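Local coordinates for protein phosphatase (Thermotoga maritima, PDB 1NF2) that probably hydrolyses phosphate esters as a magnesium-dependent phosphatase of the haloacid dehalogenase superfamily, at residues Y105-L110 with S141-T146; D170-F175 with L182-K187; V100-Y105 with P134-L139; D152-L157 with F178-E183. All blocks are in the same frame, centred on the assembly; numbering follows the deposited sequence.

Interaction 1: Y105-L110 with S141-T146; sequences YIDDVL and SKMGTT
Tyr105 O takes a hydrogen bond from Thr146 N and has the Thr145 hydroxyl close by. The bond from Thr146 N to Tyr105 O is 2.8 Å long, with 160° at the hydrogen. Thr145 OG1, set anti to its own backbone N (chi1 -179°), lies 2.8 Å from Tyr105 O as well, but its one proton could instead go to Lys147 O. Two waters add an indirect link: each accepts from a turn amide, Asp107 N or Asp108 N, and each is bonded to Thr146 OG1. That turn, with both aspartates at positive phi, joins strands 102-105 and 110-112 into a beta hairpin of the cap domain, and the other segment is the exit of helix 136-143, where the chain turns at Gly144. The apolar part belongs to Ile106. Its CG2 meets Met143 CG at 4.1 Å, the two side chains crossing at about a right angle, and its CG1 lies 3.7 Å from Gly144 O. An alanine here would probably leave Met143 without its apolar mate and open a gap towards Leu136, Leu139 and Val140 of the helix, which Ile106 also touches.

Interaction 2: D170-F175 with L182-K187; sequences DVVKVF and LEIVPK
Phe175 and Glu183 pair across the strands through two backbone bonds, Phe175 N to Glu183 O at 2.9 Å and Glu183 N to Phe175 O at 2.7 Å. From Phe175 CB, CG is set between the backbone N and the carbonyl carbon (chi1 69°), and the ring then lies beside the Glu183 side chain, pointing the same way. CD1 comes first, near Glu183 O. CE1 has two neighbours: Glu183 CB, over one face of the ring, and Val185 CG2, at the ring edge 4.0 Å away. At the tip, CZ reaches the carboxylate, 4.0 Å from Glu183 OE2, with ring and carboxylate planes 40° apart; OE1 of the same group is salt-bridged to Lys147. An alanine in place of Phe175 would probably leave the flank of Glu183 and Val185 CG2 without the ring they pack on, with the carboxylate then relying more on Lys147. Two residues earlier in the first strand, Lys173 pairs with Val185 in the same hydrogen-bonded way, and between the two pairs Val174 CG1 rests 3.9 Å from Ile184 CG1 on the other face. Near Lys187 two waters bridge the segments: one joins its NZ to Asp170 O, the other its N to Val171 O. This is a beta hairpin, with strand 172-178 as one edge strand of the cap-domain sheet.

Interaction 3: V100-Y105 with P134-L139; sequences VHWQAY and PNLSEL
Trp102 and Leu136 make the heart of this contact, their side chains running alongside each other in opposite senses. The benzene end of the indole does the touching: Trp102 CZ3 is 3.5 Å from Leu136 CD2, and Trp102 CH2 is 3.6 Å from Leu136 CG. Leu136 CD2 comes at the ring obliquely. Ser137 N, at the start of the helix, sits near the ring plane at its edge, 3.8 Å from Trp102 CH2. Two residues on, Ala104 CB points toward the helix and meets Leu136 CD2 at 4.0 Å, so the same methyl touches both the ring and Ala104 CB.

Torsions bring the two partners together. Trp102 CG stands between the backbone N and the carbonyl carbon (chi1 61°), while Leu136 CG runs anti to its own N (chi1 -174°), which puts CG against Trp102 CZ3 and CH2. Further out, Leu136 also leans on Ile106 and Tyr111, and Trp102 on Glu113. Asn135 occupies the N-cap position of the helix, although its side chain makes no capping bond. The strand itself is fixed from both flanks, by backbone bonds of His101 to Ile151 and Gln103 to Leu149 on one and of Ala104 to Tyr111 on the other. Gln103 turns the opposite way and touches Ile119 and Tyr122 of helix 117-125. Helix 136-143, laid by its first turn against a central strand, thus packs on the Trp102 and Ala104 face of the cap-domain sheet, with helix 117-125 on the Gln103 face, well away from the magnesium site.

Interaction 4: D152-L157 with F178-E183; sequences DTPERL and FPTYLE
Leu157 and Leu182 pass one another with their side chains pointing in opposing directions where helix 154-168 meets strand 181-186. Leu157 CG is anti to the backbone N (chi1 -154°), which sends it across to the strand; there CG packs on Leu182 CB, and CD1 lies 3.7 Å from the same atom. The other branch, CD2, is modelled too close to the Thr180-Tyr181 peptide for its exact position to be trusted. Leu150 of the neighbouring strand touches both leucines.

The segment 178-183 contains the type I beta turn from Phe178 to Tyr181, which reverses the chain between strands 172-178 and 181-186, and the first turn of the helix packs against it. Phe178, the first residue of this turn, has its side chain about 10 Å from the bound magnesium ion.

Pro154 and Thr180 lie side by side and point the same way, Pro154 CD being 3.8 Å from Thr180 CG2. Next to them the two prolines meet, ring to ring, through Pro154 CG and Pro179 CB at 4.0 Å, and Pro154 CA makes a CA-H...O contact of 3.1 Å with Pro179 O. Thr180 CB also sits 3.4 Å from Asp152 O. Within its own segment the helix start is capped: Thr153 is the N-cap, its OG1 accepting from Arg156 N at 3.1 Å, and Arg156 NE reaches back to Asp152 OD2 in a 3.0 Å salt bridge whose hydrogen bond is weak.

All four contacts belong to the six-stranded sheet of the cap domain and the helices packed on it, separate from the domain of the eight-stranded sheet, where Asp8, Asp10 and Asp214 bind magnesium. Along the chain, interactions 1 and 3 alternate their segments; they share Tyr105 and helix 136-143, and their centres are 9 Å apart. Interactions 2 and 4 follow both, end on the same strand 181-186, and lie 15 Å apart. Strand 147-151 separates the two groups in the sheet, although Thr146 touches Pro186 and Val100 touches Arg156. Together they tie hairpins and helix ends into one cap, consistent with a substrate-binding role over the active site.

Interaction 1: Y105-L110 with S141-T146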
loop_
_atom_site.group_PDB
_atom_site.type_symbol
_atom_site.label_atom_id
_atom_site.label_comp_id
_atom_site.label_asym_id
_atom_site.label_seq_id
_atom_site.Cartn_x
_atom_site.Cartn_y
_atom_site.Cartn_z
ATOM N N TYR A 105 5.850 3.836 -12.076
ATOM C CA TYR A 105 4.899 2.748 -11.884
ATOM C C TYR A 105 3.749 2.984 -12.849
ATOM O O TYR A 105 2.906 3.851 -12.622
ATOM C CB TYR A 105 4.390 2.747 -10.445
ATOM C CG TYR A 105 5.391 2.204 -9.452
ATOM C CD1 TYR A 105 5.468 0.838 -9.195
ATOM C CD2 TYR A 105 6.258 3.052 -8.766
ATOM C CE1 TYR A 105 6.379 0.328 -8.275
ATOM C CE2 TYR A 105 7.174 2.552 -7.843
ATOM C CZ TYR A 105 7.226 1.187 -7.603
ATOM O OH TYR A 105 8.113 0.675 -6.684
ATOM N N ILE A 106 3.714 2.204 -13.926
ATOM C CA ILE A 106 2.686 2.366 -14.945
ATOM C C ILE A 106 1.864 1.107 -15.179
ATOM O O ILE A 106 2.386 0.089 -15.632
ATOM C CB ILE A 106 3.330 2.782 -16.281
ATOM C CG1 ILE A 106 4.071 4.109 -16.092
ATOM C CG2 ILE A 106 2.275 2.867 -17.373
ATOM C CD1 ILE A 106 4.968 4.460 -17.246
ATOM N N ASP A 107 0.571 1.191 -14.889
ATOM C CA ASP A 107 -0.322 0.056 -15.070
ATOM C C ASP A 107 0.190 -1.188 -14.365
ATOM O O ASP A 107 0.157 -2.289 -14.913
ATOM C CB ASP A 107 -0.518 -0.230 -16.556
ATOM C CG ASP A 107 -1.865 0.233 -17.053
ATOM O OD1 ASP A 107 -2.875 -0.404 -16.682
ATOM O OD2 ASP A 107 -1.919 1.238 -17.798
ATOM N N ASP A 108 0.688 -0.987 -13.150
ATOM C CA ASP A 108 1.186 -2.074 -12.318
ATOM C C ASP A 108 2.482 -2.731 -12.781
ATOM O O ASP A 108 2.685 -3.927 -12.579
ATOM C CB ASP A 108 0.088 -3.130 -12.152
ATOM C CG ASP A 108 0.039 -3.697 -10.752
ATOM O OD1 ASP A 108 0.389 -2.962 -9.804
ATOM O OD2 ASP A 108 -0.364 -4.867 -10.599
ATOM N N VAL A 109 3.357 -1.941 -13.398
ATOM C CA VAL A 109 4.660 -2.429 -13.856
ATOM C C VAL A 109 5.704 -1.362 -13.527
ATOM O O VAL A 109 5.498 -0.180 -13.799
ATOM C CB VAL A 109 4.677 -2.697 -15.384
ATOM C CG1 VAL A 109 6.059 -3.194 -15.814
ATOM C CG2 VAL A 109 3.619 -3.729 -15.745
ATOM N N LEU A 110 6.813 -1.773 -12.921
ATOM C CA LEU A 110 7.863 -0.829 -12.563
ATOM C C LEU A 110 8.817 -0.692 -13.740
ATOM O O LEU A 110 9.338 -1.692 -14.242
ATOM C CB LEU A 110 8.651 -1.317 -11.341
ATOM C CG LEU A 110 9.244 -0.273 -10.387
ATOM C CD1 LEU A 110 10.292 -0.943 -9.513
ATOM C CD2 LEU A 110 9.865 0.876 -11.151
ATOM N N SER A 141 4.436 10.286 -20.043
ATOM C CA SER A 141 3.802 11.479 -20.591
ATOM C C SER A 141 2.514 11.202 -21.356
ATOM O O SER A 141 1.688 12.095 -21.527
ATOM C CB SER A 141 4.787 12.221 -21.499
ATOM O OG SER A 141 5.901 12.689 -20.755
ATOM N N LYS A 142 2.335 9.966 -21.805
ATOM C CA LYS A 142 1.144 9.608 -22.561
ATOM C C LYS A 142 0.274 8.520 -21.933
ATOM O O LYS A 142 -0.829 8.253 -22.407
ATOM C CB LYS A 142 1.550 9.192 -23.982
ATOM C CG LYS A 142 0.504 8.381 -24.735
ATOM C CD LYS A 142 0.755 8.352 -26.233
ATOM C CE LYS A 142 0.414 9.689 -26.873
ATOM N NZ LYS A 142 0.421 9.605 -28.360
ATOM N N MET A 143 0.745 7.896 -20.861
ATOM C CA MET A 143 -0.045 6.834 -20.252
ATOM C C MET A 143 -0.407 7.100 -18.800
ATOM O O MET A 143 -1.295 6.455 -18.244
ATOM C CB MET A 143 0.712 5.516 -20.366
ATOM C CG MET A 143 -0.158 4.281 -20.306
ATOM S SD MET A 143 0.313 3.135 -21.612
ATOM C CE MET A 143 2.036 3.238 -21.473
ATOM N N GLY A 144 0.271 8.064 -18.190
ATOM C CA GLY A 144 0.002 8.373 -16.802
ATOM C C GLY A 144 0.761 7.395 -15.932
ATOM O O GLY A 144 1.171 6.336 -16.398
ATOM N N THR A 145 0.948 7.741 -14.667
ATOM C CA THR A 145 1.673 6.873 -13.758
ATOM C C THR A 145 1.052 6.915 -12.367
ATOM O O THR A 145 0.496 7.939 -11.957
ATOM C CB THR A 145 3.139 7.306 -13.658
ATOM O OG1 THR A 145 3.842 6.434 -12.770
ATOM C CG2 THR A 145 3.230 8.731 -13.131
ATOM N N THR A 146 1.140 5.794 -11.652
ATOM C CA THR A 146 0.601 5.714 -10.298
ATOM C C THR A 146 1.548 6.507 -9.417
ATOM O O THR A 146 1.121 7.199 -8.497
ATOM C CB THR A 146 0.529 4.256 -9.794
ATOM O OG1 THR A 146 -0.273 3.480 -10.687
ATOM C CG2 THR A 146 -0.079 4.203 -8.400
HETATM O O HOH W 1 -0.789 3.567 -13.814
HETATM O O HOH W 2 0.892 1.120 -11.118
#

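Interaction 2: D170-F175 with L182-K187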
loop_
_atom_site.group_PDB
_atom_site.type_symbol
_atom_site.label_atom_id
_atom_site.label_comp_id
_atom_site.label_asym_id
_atom_site.label_seq_id
_atom_site.Cartn_x
_atom_site.Cartn_y
_atom_site.Cartn_z
ATOM N N ASP A 170 1.730 21.610 -4.608
ATOM C CA ASP A 170 0.333 21.931 -4.917
ATOM C C ASP A 170 -0.492 20.901 -5.685
ATOM O O ASP A 170 -1.709 20.844 -5.536
ATOM C CB ASP A 170 0.264 23.250 -5.694
ATOM C CG ASP A 170 0.538 24.459 -4.828
ATOM O OD1 ASP A 170 0.540 25.586 -5.368
ATOM O OD2 ASP A 170 0.748 24.286 -3.607
ATOM N N VAL A 171 0.154 20.096 -6.514
ATOM C CA VAL A 171 -0.585 19.132 -7.311
ATOM C C VAL A 171 -0.134 17.690 -7.144
ATOM O O VAL A 171 -0.627 16.796 -7.839
ATOM C CB VAL A 171 -0.488 19.497 -8.798
ATOM C CG1 VAL A 171 -1.101 20.872 -9.026
ATOM C CG2 VAL A 171 0.971 19.497 -9.233
ATOM N N VAL A 172 0.795 17.455 -6.226
ATOM C CA VAL A 172 1.289 16.107 -6.019
ATOM C C VAL A 172 1.924 15.997 -4.631
ATOM O O VAL A 172 2.274 17.007 -4.018
ATOM C CB VAL A 172 2.316 15.747 -7.136
ATOM C CG1 VAL A 172 3.724 16.117 -6.707
ATOM C CG2 VAL A 172 2.209 14.290 -7.497
ATOM N N LYS A 173 2.040 14.770 -4.129
ATOM C CA LYS A 173 2.644 14.517 -2.820
ATOM C C LYS A 173 4.085 14.048 -3.015
ATOM O O LYS A 173 4.342 13.116 -3.776
ATOM C CB LYS A 173 1.846 13.441 -2.076
ATOM C CG LYS A 173 2.503 12.906 -0.805
ATOM C CD LYS A 173 2.022 13.623 0.449
ATOM C CE LYS A 173 2.391 15.100 0.452
ATOM N NZ LYS A 173 1.949 15.781 1.704
ATOM N N VAL A 174 5.027 14.686 -2.333
ATOM C CA VAL A 174 6.428 14.302 -2.462
ATOM C C VAL A 174 7.037 14.012 -1.090
ATOM O O VAL A 174 6.998 14.854 -0.200
ATOM C CB VAL A 174 7.245 15.418 -3.156
ATOM C CG1 VAL A 174 6.680 15.696 -4.539
ATOM C CG2 VAL A 174 7.201 16.677 -2.332
ATOM N N PHE A 175 7.594 12.816 -0.917
ATOM C CA PHE A 175 8.189 12.460 0.370
ATOM C C PHE A 175 9.237 11.361 0.271
ATOM O O PHE A 175 9.253 10.574 -0.677
ATOM C CB PHE A 175 7.102 12.027 1.371
ATOM C CG PHE A 175 6.447 10.712 1.031
ATOM C CD1 PHE A 175 5.526 10.622 -0.010
ATOM C CD2 PHE A 175 6.778 9.555 1.730
ATOM C CE1 PHE A 175 4.943 9.393 -0.356
ATOM C CE2 PHE A 175 6.204 8.321 1.394
ATOM C CZ PHE A 175 5.284 8.242 0.347
ATOM N N LEU A 182 12.933 8.582 -2.874
ATOM C CA LEU A 182 12.062 9.760 -2.893
ATOM C C LEU A 182 10.850 9.373 -3.729
ATOM O O LEU A 182 10.995 8.916 -4.867
ATOM C CB LEU A 182 12.778 10.935 -3.566
ATOM C CG LEU A 182 12.484 12.369 -3.110
ATOM C CD1 LEU A 182 12.971 13.324 -4.191
ATOM C CD2 LEU A 182 11.004 12.577 -2.851
ATOM N N GLU A 183 9.660 9.560 -3.174
ATOM C CA GLU A 183 8.441 9.197 -3.887
ATOM C C GLU A 183 7.543 10.376 -4.214
ATOM O O GLU A 183 7.437 11.318 -3.436
ATOM C CB GLU A 183 7.621 8.198 -3.067
ATOM C CG GLU A 183 8.279 6.855 -2.831
ATOM C CD GLU A 183 7.335 5.865 -2.149
ATOM O OE1 GLU A 183 6.265 5.560 -2.721
ATOM O OE2 GLU A 183 7.660 5.397 -1.041
ATOM N N ILE A 184 6.900 10.302 -5.375
ATOM C CA ILE A 184 5.951 11.317 -5.821
ATOM C C ILE A 184 4.670 10.549 -6.104
ATOM O O ILE A 184 4.654 9.669 -6.969
ATOM C CB ILE A 184 6.396 12.016 -7.130
ATOM C CG1 ILE A 184 7.688 12.802 -6.907
ATOM C CG2 ILE A 184 5.316 12.975 -7.589
ATOM C CD1 ILE A 184 8.908 11.965 -6.871
ATOM N N VAL A 185 3.599 10.876 -5.385
ATOM C CA VAL A 185 2.328 10.175 -5.559
ATOM C C VAL A 185 1.117 11.099 -5.673
ATOM O O VAL A 185 1.188 12.288 -5.336
ATOM C CB VAL A 185 2.087 9.202 -4.381
ATOM C CG1 VAL A 185 3.208 8.155 -4.335
ATOM C CG2 VAL A 185 2.019 9.986 -3.063
ATOM N N PRO A 186 -0.026 10.553 -6.135
ATOM C CA PRO A 186 -1.232 11.365 -6.277
ATOM C C PRO A 186 -1.510 12.107 -4.984
ATOM O O PRO A 186 -1.345 11.563 -3.895
ATOM C CB PRO A 186 -2.295 10.338 -6.630
ATOM C CG PRO A 186 -1.513 9.354 -7.450
ATOM C CD PRO A 186 -0.274 9.177 -6.601
ATOM N N LYS A 187 -1.919 13.359 -5.124
ATOM C CA LYS A 187 -2.197 14.220 -3.994
ATOM C C LYS A 187 -2.879 13.552 -2.810
ATOM O O LYS A 187 -2.243 12.798 -2.069
ATOM C CB LYS A 187 -3.025 15.419 -4.450
ATOM C CG LYS A 187 -2.975 16.587 -3.494
ATOM C CD LYS A 187 -1.549 17.052 -3.285
ATOM C CE LYS A 187 -1.508 18.545 -3.016
ATOM N NZ LYS A 187 -2.372 18.928 -1.874
HETATM O O HOH W 3 -3.587 20.650 -3.674
HETATM O O HOH W 4 -2.258 14.265 -7.684
#

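Interaction 3: V100-Y105 with P134-L139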
loop_
_atom_site.group_PDB
_atom_site.type_symbol
_atom_site.label_atom_id
_atom_site.label_comp_id
_atom_site.label_asym_id
_atom_site.label_seq_id
_atom_site.Cartn_x
_atom_site.Cartn_y
_atom_site.Cartn_z
ATOM N N VAL A 100 18.954 12.709 -13.038
ATOM C CA VAL A 100 18.698 11.894 -11.858
ATOM C C VAL A 100 18.306 10.487 -12.287
ATOM O O VAL A 100 18.154 10.207 -13.476
ATOM C CB VAL A 100 17.547 12.477 -11.024
ATOM C CG1 VAL A 100 17.903 13.873 -10.546
ATOM C CG2 VAL A 100 16.278 12.510 -11.858
ATOM N N HIS A 101 18.152 9.599 -11.312
ATOM C CA HIS A 101 17.754 8.226 -11.593
ATOM C C HIS A 101 16.310 8.047 -11.138
ATOM O O HIS A 101 16.019 7.937 -9.946
ATOM C CB HIS A 101 18.687 7.247 -10.878
ATOM C CG HIS A 101 20.073 7.221 -11.446
ATOM N ND1 HIS A 101 20.332 6.881 -12.758
ATOM C CD2 HIS A 101 21.273 7.515 -10.890
ATOM C CE1 HIS A 101 21.630 6.966 -12.985
ATOM N NE2 HIS A 101 22.224 7.348 -11.868
ATOM N N TRP A 102 15.404 8.040 -12.105
ATOM C CA TRP A 102 13.995 7.902 -11.802
ATOM C C TRP A 102 13.376 6.685 -12.461
ATOM O O TRP A 102 13.843 6.208 -13.497
ATOM C CB TRP A 102 13.234 9.154 -12.239
ATOM C CG TRP A 102 13.328 9.426 -13.703
ATOM C CD1 TRP A 102 14.406 9.917 -14.382
ATOM C CD2 TRP A 102 12.298 9.224 -14.677
ATOM N NE1 TRP A 102 14.108 10.040 -15.719
ATOM C CE2 TRP A 102 12.822 9.623 -15.927
ATOM C CE3 TRP A 102 10.981 8.749 -14.612
ATOM C CZ2 TRP A 102 12.075 9.558 -17.106
ATOM C CZ3 TRP A 102 10.237 8.686 -15.781
ATOM C CH2 TRP A 102 10.787 9.091 -17.015
ATOM N N GLN A 103 12.308 6.200 -11.836
ATOM C CA GLN A 103 11.562 5.043 -12.299
ATOM C C GLN A 103 10.080 5.397 -12.225
ATOM O O GLN A 103 9.697 6.333 -11.526
ATOM C CB GLN A 103 11.879 3.847 -11.407
ATOM C CG GLN A 103 11.835 4.169 -9.923
ATOM C CD GLN A 103 12.303 3.010 -9.065
ATOM O OE1 GLN A 103 13.421 2.518 -9.226
ATOM N NE2 GLN A 103 11.450 2.570 -8.143
ATOM N N ALA A 104 9.247 4.657 -12.943
ATOM C CA ALA A 104 7.819 4.947 -12.934
ATOM C C ALA A 104 6.957 3.697 -12.798
ATOM O O ALA A 104 7.288 2.641 -13.333
ATOM C CB ALA A 104 7.437 5.698 -14.213
ATOM N N TYR A 105 5.850 3.836 -12.076
ATOM C CA TYR A 105 4.899 2.748 -11.884
ATOM C C TYR A 105 3.749 2.984 -12.849
ATOM O O TYR A 105 2.906 3.851 -12.622
ATOM C CB TYR A 105 4.390 2.747 -10.445
ATOM C CG TYR A 105 5.391 2.204 -9.452
ATOM C CD1 TYR A 105 5.468 0.838 -9.195
ATOM C CD2 TYR A 105 6.258 3.052 -8.766
ATOM C CE1 TYR A 105 6.379 0.328 -8.275
ATOM C CE2 TYR A 105 7.174 2.552 -7.843
ATOM C CZ TYR A 105 7.226 1.187 -7.603
ATOM O OH TYR A 105 8.113 0.675 -6.684
ATOM N N PRO A 134 14.255 3.028 -21.941
ATOM C CA PRO A 134 14.945 4.297 -22.203
ATOM C C PRO A 134 13.987 5.414 -22.611
ATOM O O PRO A 134 14.245 6.593 -22.362
ATOM C CB PRO A 134 15.914 3.931 -23.322
ATOM C CG PRO A 134 15.143 2.890 -24.085
ATOM C CD PRO A 134 14.602 2.026 -22.965
ATOM N N ASN A 135 12.871 5.031 -23.227
ATOM C CA ASN A 135 11.875 5.993 -23.682
ATOM C C ASN A 135 10.729 6.131 -22.677
ATOM O O ASN A 135 9.582 6.396 -23.044
ATOM C CB ASN A 135 11.339 5.558 -25.045
ATOM C CG ASN A 135 10.409 6.578 -25.653
ATOM O OD1 ASN A 135 10.727 7.766 -25.714
ATOM N ND2 ASN A 135 9.250 6.121 -26.114
ATOM N N LEU A 136 11.056 5.961 -21.400
ATOM C CA LEU A 136 10.069 6.048 -20.334
ATOM C C LEU A 136 9.340 7.389 -20.330
ATOM O O LEU A 136 8.152 7.457 -20.011
ATOM C CB LEU A 136 10.744 5.812 -18.982
ATOM C CG LEU A 136 9.837 5.714 -17.754
ATOM C CD1 LEU A 136 8.706 4.721 -18.009
ATOM C CD2 LEU A 136 10.676 5.281 -16.557
ATOM N N SER A 137 10.046 8.456 -20.694
ATOM C CA SER A 137 9.431 9.778 -20.721
ATOM C C SER A 137 8.181 9.789 -21.594
ATOM O O SER A 137 7.188 10.422 -21.240
ATOM C CB SER A 137 10.434 10.834 -21.211
ATOM O OG SER A 137 10.954 10.506 -22.488
ATOM N N GLU A 138 8.217 9.093 -22.727
ATOM C CA GLU A 138 7.045 9.050 -23.602
ATOM C C GLU A 138 5.949 8.161 -23.014
ATOM O O GLU A 138 4.758 8.487 -23.083
ATOM C CB GLU A 138 7.411 8.547 -25.004
ATOM C CG GLU A 138 6.184 8.154 -25.838
ATOM C CD GLU A 138 6.499 7.848 -27.298
ATOM O OE1 GLU A 138 7.450 7.088 -27.569
ATOM O OE2 GLU A 138 5.776 8.361 -28.178
ATOM N N LEU A 139 6.363 7.034 -22.444
ATOM C CA LEU A 139 5.441 6.085 -21.838
ATOM C C LEU A 139 4.586 6.807 -20.789
ATOM O O LEU A 139 3.354 6.761 -20.829
ATOM C CB LEU A 139 6.244 4.945 -21.188
ATOM C CG LEU A 139 5.568 3.594 -20.938
ATOM C CD1 LEU A 139 5.112 3.035 -22.252
ATOM C CD2 LEU A 139 6.535 2.615 -20.290
#

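Interaction 4: D152-L157 with F178-E183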
loop_
_atom_site.group_PDB
_atom_site.type_symbol
_atom_site.label_atom_id
_atom_site.label_comp_id
_atom_site.label_asym_id
_atom_site.label_seq_id
_atom_site.Cartn_x
_atom_site.Cartn_y
_atom_site.Cartn_z
ATOM N N ASP A 152 18.760 8.220 -5.100
ATOM C CA ASP A 152 20.053 8.889 -5.045
ATOM C C ASP A 152 20.601 8.822 -3.622
ATOM O O ASP A 152 19.955 8.278 -2.724
ATOM C CB ASP A 152 19.918 10.354 -5.483
ATOM C CG ASP A 152 21.163 10.871 -6.203
ATOM O OD1 ASP A 152 22.253 10.898 -5.582
ATOM O OD2 ASP A 152 21.053 11.245 -7.394
ATOM N N THR A 153 21.796 9.371 -3.422
ATOM C CA THR A 153 22.416 9.378 -2.106
ATOM C C THR A 153 21.503 10.175 -1.187
ATOM O O THR A 153 20.818 11.095 -1.633
ATOM C CB THR A 153 23.805 10.049 -2.138
ATOM O OG1 THR A 153 23.654 11.472 -2.113
ATOM C CG2 THR A 153 24.555 9.654 -3.403
ATOM N N PRO A 154 21.474 9.830 0.109
ATOM C CA PRO A 154 20.611 10.560 1.042
ATOM C C PRO A 154 20.872 12.055 0.945
ATOM O O PRO A 154 19.999 12.876 1.224
ATOM C CB PRO A 154 21.010 9.983 2.397
ATOM C CG PRO A 154 21.381 8.572 2.052
ATOM C CD PRO A 154 22.215 8.765 0.804
ATOM N N GLU A 155 22.088 12.389 0.528
ATOM C CA GLU A 155 22.518 13.773 0.379
ATOM C C GLU A 155 21.755 14.506 -0.722
ATOM O O GLU A 155 20.930 15.381 -0.447
ATOM C CB GLU A 155 24.018 13.808 0.074
ATOM C CG GLU A 155 24.583 15.199 -0.146
ATOM C CD GLU A 155 24.395 16.101 1.056
ATOM O OE1 GLU A 155 24.878 17.251 1.014
ATOM O OE2 GLU A 155 23.764 15.663 2.042
ATOM N N ARG A 156 22.038 14.139 -1.967
ATOM C CA ARG A 156 21.405 14.760 -3.118
ATOM C C ARG A 156 19.890 14.564 -3.131
ATOM O O ARG A 156 19.155 15.407 -3.647
ATOM C CB ARG A 156 22.017 14.211 -4.411
ATOM C CG ARG A 156 21.932 15.178 -5.589
ATOM C CD ARG A 156 22.901 14.786 -6.697
ATOM N NE ARG A 156 22.273 13.973 -7.733
ATOM C CZ ARG A 156 21.469 14.456 -8.674
ATOM N NH1 ARG A 156 21.192 15.753 -8.711
ATOM N NH2 ARG A 156 20.943 13.644 -9.581
ATOM N N LEU A 157 19.425 13.459 -2.553
ATOM C CA LEU A 157 17.995 13.180 -2.516
ATOM C C LEU A 157 17.285 14.169 -1.594
ATOM O O LEU A 157 16.141 14.545 -1.843
ATOM C CB LEU A 157 17.737 11.745 -2.046
ATOM C CG LEU A 157 16.425 11.116 -2.520
ATOM C CD1 LEU A 157 16.448 10.997 -4.041
ATOM C CD2 LEU A 157 16.244 9.744 -1.890
ATOM N N PHE A 178 12.508 6.390 2.356
ATOM C CA PHE A 178 13.711 5.947 3.045
ATOM C C PHE A 178 14.865 6.847 2.615
ATOM O O PHE A 178 14.754 7.584 1.637
ATOM C CB PHE A 178 14.010 4.479 2.716
ATOM C CG PHE A 178 13.074 3.509 3.384
ATOM C CD1 PHE A 178 12.914 3.524 4.769
ATOM C CD2 PHE A 178 12.337 2.597 2.636
ATOM C CE1 PHE A 178 12.030 2.648 5.399
ATOM C CE2 PHE A 178 11.451 1.717 3.256
ATOM C CZ PHE A 178 11.298 1.743 4.641
ATOM N N PRO A 179 15.987 6.805 3.347
ATOM C CA PRO A 179 17.167 7.622 3.047
ATOM C C PRO A 179 17.539 7.754 1.572
ATOM O O PRO A 179 18.000 8.805 1.136
ATOM C CB PRO A 179 18.261 6.941 3.860
ATOM C CG PRO A 179 17.521 6.525 5.086
ATOM C CD PRO A 179 16.236 5.946 4.518
ATOM N N THR A 180 17.337 6.694 0.802
ATOM C CA THR A 180 17.690 6.740 -0.608
ATOM C C THR A 180 16.511 6.655 -1.572
ATOM O O THR A 180 16.711 6.502 -2.774
ATOM C CB THR A 180 18.684 5.618 -0.957
ATOM O OG1 THR A 180 18.126 4.352 -0.582
ATOM C CG2 THR A 180 20.002 5.829 -0.223
ATOM N N TYR A 181 15.286 6.758 -1.061
ATOM C CA TYR A 181 14.108 6.688 -1.929
ATOM C C TYR A 181 13.182 7.892 -1.765
ATOM O O TYR A 181 12.706 8.182 -0.664
ATOM C CB TYR A 181 13.315 5.397 -1.675
ATOM C CG TYR A 181 14.129 4.125 -1.781
ATOM C CD1 TYR A 181 15.117 3.982 -2.757
ATOM C CD2 TYR A 181 13.907 3.058 -0.910
ATOM C CE1 TYR A 181 15.867 2.811 -2.861
ATOM C CE2 TYR A 181 14.650 1.878 -1.008
ATOM C CZ TYR A 181 15.627 1.764 -1.986
ATOM O OH TYR A 181 16.357 0.604 -2.098
ATOM N N LEU A 182 12.933 8.582 -2.874
ATOM C CA LEU A 182 12.062 9.760 -2.893
ATOM C C LEU A 182 10.850 9.373 -3.729
ATOM O O LEU A 182 10.995 8.916 -4.867
ATOM C CB LEU A 182 12.778 10.935 -3.566
ATOM C CG LEU A 182 12.484 12.369 -3.110
ATOM C CD1 LEU A 182 12.971 13.324 -4.191
ATOM C CD2 LEU A 182 11.004 12.577 -2.851
ATOM N N GLU A 183 9.660 9.560 -3.174
ATOM C CA GLU A 183 8.441 9.197 -3.887
ATOM C C GLU A 183 7.543 10.376 -4.214
ATOM O O GLU A 183 7.437 11.318 -3.436
ATOM C CB GLU A 183 7.621 8.198 -3.067
ATOM C CG GLU A 183 8.279 6.855 -2.831
ATOM C CD GLU A 183 7.335 5.865 -2.149
ATOM O OE1 GLU A 183 6.265 5.560 -2.721
ATOM O OE2 GLU A 183 7.660 5.397 -1.041
#